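Local coordinates for protein arginine kinase (Cydia pomonella granulosis virus, PDB 6VVG) that probably acts as a serine/threonine protein kinase that transfers phosphate from ATP, and binds adenosine monophosphate in its nucleotide pocket, at residues C48-P53 with N84-L89; V138-K143 with F172-T177. One frame throughout, in Å; residues are numbered along the deposited sequence.

Interaction 1: C48-P53 with N84-L89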
loop_
_atom_site.group_PDB
_atom_site.type_symbol
_atom_site.label_atom_id
_atom_site.label_comp_id
_atom_site.label_asym_id
_atom_site.label_seq_id
_atom_site.Cartn_x
_atom_site.Cartn_y
_atom_site.Cartn_z
ATOM N N CYS A 48 -17.173 -13.341 4.114
ATOM C CA CYS A 48 -15.834 -13.927 4.114
ATOM C C CYS A 48 -15.368 -14.114 2.676
ATOM O O CYS A 48 -16.002 -14.847 1.909
ATOM C CB CYS A 48 -15.798 -15.265 4.852
ATOM S SG CYS A 48 -14.182 -16.093 4.704
ATOM N N LYS A 49 -14.268 -13.459 2.316
ATOM C CA LYS A 49 -13.702 -13.473 0.973
ATOM C C LYS A 49 -12.440 -14.322 1.002
ATOM O O LYS A 49 -11.512 -14.030 1.764
ATOM C CB LYS A 49 -13.394 -12.047 0.522
ATOM C CG LYS A 49 -12.653 -11.907 -0.783
ATOM C CD LYS A 49 -12.601 -10.434 -1.182
ATOM C CE LYS A 49 -12.199 -10.258 -2.635
ATOM N NZ LYS A 49 -11.976 -8.824 -2.979
ATOM N N ILE A 50 -12.420 -15.373 0.189
ATOM C CA ILE A 50 -11.294 -16.294 0.103
ATOM C C ILE A 50 -10.527 -15.981 -1.175
ATOM O O ILE A 50 -11.093 -16.030 -2.272
ATOM C CB ILE A 50 -11.770 -17.755 0.109
ATOM C CG1 ILE A 50 -12.496 -18.086 1.415
ATOM C CG2 ILE A 50 -10.594 -18.698 -0.090
ATOM C CD1 ILE A 50 -13.141 -19.464 1.431
ATOM N N VAL A 51 -9.237 -15.684 -1.045
ATOM C CA VAL A 51 -8.397 -15.330 -2.184
ATOM C C VAL A 51 -7.408 -16.456 -2.450
ATOM O O VAL A 51 -6.839 -17.035 -1.516
ATOM C CB VAL A 51 -7.658 -13.997 -1.948
ATOM C CG1 VAL A 51 -6.687 -13.717 -3.085
ATOM C CG2 VAL A 51 -8.651 -12.849 -1.791
ATOM N N LYS A 52 -7.184 -16.738 -3.732
ATOM C CA LYS A 52 -6.322 -17.837 -4.136
ATOM C C LYS A 52 -4.873 -17.560 -3.741
ATOM O O LYS A 52 -4.469 -16.401 -3.593
ATOM C CB LYS A 52 -6.405 -18.047 -5.649
ATOM C CG LYS A 52 -7.546 -18.934 -6.132
ATOM C CD LYS A 52 -7.584 -19.011 -7.664
ATOM C CE LYS A 52 -7.111 -20.374 -8.167
ATOM N NZ LYS A 52 -7.232 -20.512 -9.648
ATOM N N PRO A 53 -4.063 -18.607 -3.577
ATOM C CA PRO A 53 -2.632 -18.388 -3.322
ATOM C C PRO A 53 -1.959 -17.637 -4.461
ATOM O O PRO A 53 -2.278 -17.831 -5.636
ATOM C CB PRO A 53 -2.069 -19.811 -3.174
ATOM C CG PRO A 53 -3.107 -20.716 -3.864
ATOM C CD PRO A 53 -4.425 -20.038 -3.533
ATOM N N ASN A 84 1.611 -19.684 1.227
ATOM C CA ASN A 84 1.480 -20.982 0.575
ATOM C C ASN A 84 0.055 -21.522 0.658
ATOM O O ASN A 84 -0.159 -22.719 0.860
ATOM C CB ASN A 84 2.456 -21.989 1.181
ATOM C CG ASN A 84 2.674 -23.205 0.296
ATOM O OD1 ASN A 84 2.559 -23.127 -0.927
ATOM N ND2 ASN A 84 2.994 -24.339 0.914
ATOM N N GLY A 85 -0.936 -20.652 0.517
ATOM C CA GLY A 85 -2.307 -21.117 0.549
ATOM C C GLY A 85 -3.303 -19.997 0.367
ATOM O O GLY A 85 -2.997 -18.952 -0.211
ATOM N N GLU A 86 -4.514 -20.243 0.860
ATOM C CA GLU A 86 -5.601 -19.285 0.755
ATOM C C GLU A 86 -5.495 -18.231 1.850
ATOM O O GLU A 86 -4.975 -18.485 2.941
ATOM C CB GLU A 86 -6.950 -20.000 0.859
ATOM C CG GLU A 86 -7.170 -21.084 -0.183
ATOM C CD GLU A 86 -8.571 -21.666 -0.131
ATOM O OE1 GLU A 86 -8.972 -22.152 0.946
ATOM O OE2 GLU A 86 -9.271 -21.636 -1.164
ATOM N N SER A 87 -6.003 -17.039 1.549
ATOM C CA SER A 87 -6.077 -15.945 2.503
ATOM C C SER A 87 -7.524 -15.502 2.662
ATOM O O SER A 87 -8.309 -15.512 1.707
ATOM C CB SER A 87 -5.209 -14.761 2.070
ATOM O OG SER A 87 -3.899 -15.188 1.741
ATOM N N LEU A 88 -7.866 -15.111 3.881
ATOM C CA LEU A 88 -9.238 -14.814 4.255
ATOM C C LEU A 88 -9.395 -13.348 4.627
ATOM O O LEU A 88 -8.566 -12.792 5.351
ATOM C CB LEU A 88 -9.667 -15.659 5.451
ATOM C CG LEU A 88 -9.461 -17.171 5.424
ATOM C CD1 LEU A 88 -10.245 -17.819 6.575
ATOM C CD2 LEU A 88 -9.891 -17.729 4.090
ATOM N N LEU A 89 -10.478 -12.737 4.158
ATOM C CA LEU A 89 -10.909 -11.426 4.625
ATOM C C LEU A 89 -12.333 -11.556 5.147
ATOM O O LEU A 89 -13.241 -11.905 4.386
ATOM C CB LEU A 89 -10.846 -10.379 3.514
ATOM C CG LEU A 89 -9.489 -9.876 3.028
ATOM C CD1 LEU A 89 -8.814 -10.937 2.191
ATOM C CD2 LEU A 89 -9.672 -8.587 2.237
HETATM O O HOH W 1 -3.785 -16.318 -0.677
#

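Interaction 2: V138-K143 with F172-T177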
loop_
_atom_site.group_PDB
_atom_site.type_symbol
_atom_site.label_atom_id
_atom_site.label_comp_id
_atom_site.label_asym_id
_atom_site.label_seq_id
_atom_site.Cartn_x
_atom_site.Cartn_y
_atom_site.Cartn_z
ATOM N N VAL A 138 -5.451 4.825 -5.330
ATOM C CA VAL A 138 -6.629 4.877 -6.189
ATOM C C VAL A 138 -7.348 3.538 -6.104
ATOM O O VAL A 138 -6.726 2.484 -5.929
ATOM C CB VAL A 138 -6.278 5.217 -7.654
ATOM C CG1 VAL A 138 -5.866 6.681 -7.768
ATOM C CG2 VAL A 138 -5.190 4.295 -8.170
ATOM N N HIS A 139 -8.676 3.584 -6.221
ATOM C CA HIS A 139 -9.466 2.357 -6.163
ATOM C C HIS A 139 -9.224 1.497 -7.399
ATOM O O HIS A 139 -8.961 0.292 -7.293
ATOM C CB HIS A 139 -10.946 2.704 -6.016
ATOM C CG HIS A 139 -11.835 1.511 -5.865
ATOM N ND1 HIS A 139 -12.162 0.690 -6.921
ATOM C CD2 HIS A 139 -12.467 1.001 -4.782
ATOM C CE1 HIS A 139 -12.956 -0.276 -6.498
ATOM N NE2 HIS A 139 -13.156 -0.112 -5.202
ATOM N N ASN A 140 -9.312 2.099 -8.582
ATOM C CA ASN A 140 -8.889 1.522 -9.852
ATOM C C ASN A 140 -9.817 0.436 -10.385
ATOM O O ASN A 140 -9.483 -0.181 -11.399
ATOM C CB ASN A 140 -7.465 0.947 -9.759
ATOM C CG ASN A 140 -6.902 0.521 -11.108
ATOM O OD1 ASN A 140 -7.032 1.227 -12.110
ATOM N ND2 ASN A 140 -6.265 -0.643 -11.134
ATOM N N ASP A 141 -10.943 0.146 -9.737
ATOM C CA ASP A 141 -11.961 -0.680 -10.388
ATOM C C ASP A 141 -13.372 -0.161 -10.048
ATOM O O ASP A 141 -14.262 -0.932 -9.682
ATOM C CB ASP A 141 -11.810 -2.158 -9.994
ATOM C CG ASP A 141 -12.438 -3.068 -11.024
ATOM O OD1 ASP A 141 -12.584 -2.665 -12.196
ATOM O OD2 ASP A 141 -12.797 -4.188 -10.693
ATOM N N VAL A 142 -13.543 1.156 -9.966
ATOM C CA VAL A 142 -14.860 1.741 -9.727
ATOM C C VAL A 142 -15.803 1.346 -10.858
ATOM O O VAL A 142 -15.513 1.588 -12.035
ATOM C CB VAL A 142 -14.750 3.266 -9.623
ATOM C CG1 VAL A 142 -16.113 3.896 -9.445
ATOM C CG2 VAL A 142 -13.793 3.652 -8.502
ATOM N N LYS A 143 -16.933 0.741 -10.504
ATOM C CA LYS A 143 -17.969 0.390 -11.465
ATOM C C LYS A 143 -19.237 0.065 -10.690
ATOM O O LYS A 143 -19.220 -0.086 -9.465
ATOM C CB LYS A 143 -17.547 -0.785 -12.348
ATOM C CG LYS A 143 -16.997 -1.987 -11.592
ATOM C CD LYS A 143 -16.739 -3.151 -12.547
ATOM C CE LYS A 143 -15.879 -4.225 -11.897
ATOM N NZ LYS A 143 -15.928 -5.511 -12.652
ATOM N N PHE A 172 -1.035 -1.238 -15.701
ATOM C CA PHE A 172 -1.266 -2.328 -16.636
ATOM C C PHE A 172 -2.774 -2.497 -16.772
ATOM O O PHE A 172 -3.559 -1.875 -16.050
ATOM C CB PHE A 172 -0.584 -3.630 -16.183
ATOM C CG PHE A 172 -0.867 -4.007 -14.759
ATOM C CD1 PHE A 172 -0.347 -3.268 -13.708
ATOM C CD2 PHE A 172 -1.644 -5.115 -14.470
ATOM C CE1 PHE A 172 -0.613 -3.620 -12.397
ATOM C CE2 PHE A 172 -1.909 -5.474 -13.163
ATOM C CZ PHE A 172 -1.395 -4.724 -12.126
ATOM N N TYR A 173 -3.181 -3.351 -17.707
ATOM C CA TYR A 173 -4.590 -3.472 -18.075
ATOM C C TYR A 173 -5.345 -4.397 -17.112
ATOM O O TYR A 173 -5.874 -5.442 -17.485
ATOM C CB TYR A 173 -4.702 -3.975 -19.509
ATOM C CG TYR A 173 -4.322 -2.978 -20.580
ATOM C CD1 TYR A 173 -4.381 -1.610 -20.346
ATOM C CD2 TYR A 173 -3.914 -3.411 -21.836
ATOM C CE1 TYR A 173 -4.041 -0.700 -21.334
ATOM C CE2 TYR A 173 -3.576 -2.508 -22.832
ATOM C CZ TYR A 173 -3.645 -1.155 -22.575
ATOM O OH TYR A 173 -3.308 -0.252 -23.558
ATOM N N ASP A 174 -5.386 -3.989 -15.848
ATOM C CA ASP A 174 -6.219 -4.665 -14.863
ATOM C C ASP A 174 -7.577 -3.972 -14.769
ATOM O O ASP A 174 -7.733 -2.806 -15.135
ATOM C CB ASP A 174 -5.527 -4.702 -13.497
ATOM C CG ASP A 174 -5.301 -3.320 -12.907
ATOM O OD1 ASP A 174 -5.385 -2.316 -13.645
ATOM O OD2 ASP A 174 -5.027 -3.244 -11.690
ATOM N N GLY A 175 -8.571 -4.714 -14.301
ATOM C CA GLY A 175 -9.910 -4.169 -14.187
ATOM C C GLY A 175 -10.739 -4.397 -15.435
ATOM O O GLY A 175 -10.468 -5.279 -16.256
ATOM N N THR A 176 -11.767 -3.567 -15.585
ATOM C CA THR A 176 -12.755 -3.732 -16.645
ATOM C C THR A 176 -12.503 -2.726 -17.761
ATOM O O THR A 176 -12.567 -1.510 -17.543
ATOM C CB THR A 176 -14.171 -3.576 -16.094
ATOM O OG1 THR A 176 -14.319 -4.385 -14.921
ATOM C CG2 THR A 176 -15.206 -3.997 -17.130
ATOM N N THR A 177 -12.273 -3.247 -18.968
ATOM C CA THR A 177 -11.838 -2.423 -20.088
ATOM C C THR A 177 -12.789 -1.264 -20.349
ATOM O O THR A 177 -12.350 -0.147 -20.639
ATOM C CB THR A 177 -11.706 -3.298 -21.336
ATOM O OG1 THR A 177 -10.833 -4.401 -21.059
ATOM C CG2 THR A 177 -11.175 -2.503 -22.516
HETATM O O HOH W 2 -13.024 -5.554 -13.099
#

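Interaction 1: C48-P53 with N84-L89
I50 and L88 stand side by side and point the same way from one face of the sheet, I50 CG1 lying 3.8 Å from L88 CD2. A chi1 of -62° sets I50 CG1 beside its own backbone N, on the L88 flank, and leaves CG2 to meet the E86 side chain of the opposite segment. The E86 chain slants across it, with OE2 3.4 Å from I50 CG2. The carboxylate thus rests on a methyl group, while its OE1 is hydrogen-bonded to S6 of the second subunit; V10 of that subunit packs on L88. From the other face rise K49 and V51, paired with L89 and S87. L89 reaches diagonally to V51, its CD1 4.4 Å from V51 CG2. The K49 side chain touches L89 with its CB, and its extended chain then leads away to the AMP phosphate and to E60, both of which form salt bridges with NZ.

Four backbone bonds join the antiparallel strands: K49 and L89 exchange a pair, and so do V51 and S87. The bonds from K49 N to L89 O (2.8 Å, 170° at the hydrogen) and from V51 N to S87 O (169°) are nearly straight. Beyond the strand ends the chains stay close, P53 CB sitting 3.2 Å from G85 O. A water there lies 2.8 Å from G85 O and 2.7 Å from S87 OG, and also reaches V51 O.

The chemistry is divided between two faces. K49 holds the place of the ATP-binding lysine of protein kinases, and its bridge to E60 is the lysine–glutamate pair typical of an active kinase. The I50, E86 and L88 face, mixed apolar and acidic, instead meets the second subunit, consistent with a part in the dimer.

Interaction 2: V138-K143 with F172-T177
N140 and D174 meet in the buried, tightly held part of this contact. With CG anti to the backbone N (chi1 -171°), the N140 amide reaches across to the carboxylate and gives a hydrogen bond from ND2 to D174 OD1, 3.1 Å long. The donor lies on the syn side, 29° out of the carboxylate plane, and the amide and carboxylate planes are 41° apart; D174 OD2 lies 2.9 Å from the same ND2. K184 ties the pair together from outside, bonding to N140 OD1 and D174 OD1, and R165 takes D174 OD2. Two basic side chains thus probably balance the buried acid.

Next along the chain, G175 passes close to D141, its CA 3.7 Å from D141 OD1. Having no CB, it lets the backbone run right beside the acid. Within the 138-143 segment, D141 N donates to ND1 of H139, in the plane of the ring.

The K143–T176 end is looser and partly exposed. Here the extended lysine crosses the threonine at about a right angle, bringing NZ to 3.0 Å from T176 OG1. A water sits among the D141, K143 and T176 side chains, donating to D141 OD2 (2.8 Å) and accepting from K143 NZ (2.9 Å); direct pairing of K143 NZ with D141 OD2 is long, at 3.9 Å.

H139, N140 and D141 correspond to the HRD motif of the kinase catalytic loop, with asparagine in place of arginine, and T176 to the P+1-loop threonine of serine/threonine kinases. Helix 115-133 packs behind H139 and V142, helix 192-208 bonds the H139 and N140 backbones through D195, and strand 165-166 supplies R165.

Overall arrangement
Interaction 1 comes first along the chain and closes before interaction 2 opens. Their centres are 21 Å apart and their nearest atoms about 9 Å, without touching, yet all four segments belong to one protein kinase domain. Interaction 1 joins neighbouring inner strands, 45-51 and 87-92, of the five-stranded N-terminal lobe sheet; interaction 2 joins two loops of the largely helical C-terminal lobe. K49 of interaction 1 binds the nucleotide, and D160, a further nucleotide-binding residue, lies near the side chains of both K49 and D141. The nucleotide-binding lysine is thus part of one contact, and the catalytic loop and activation segment form the other, with the AMP pocket between the lobes.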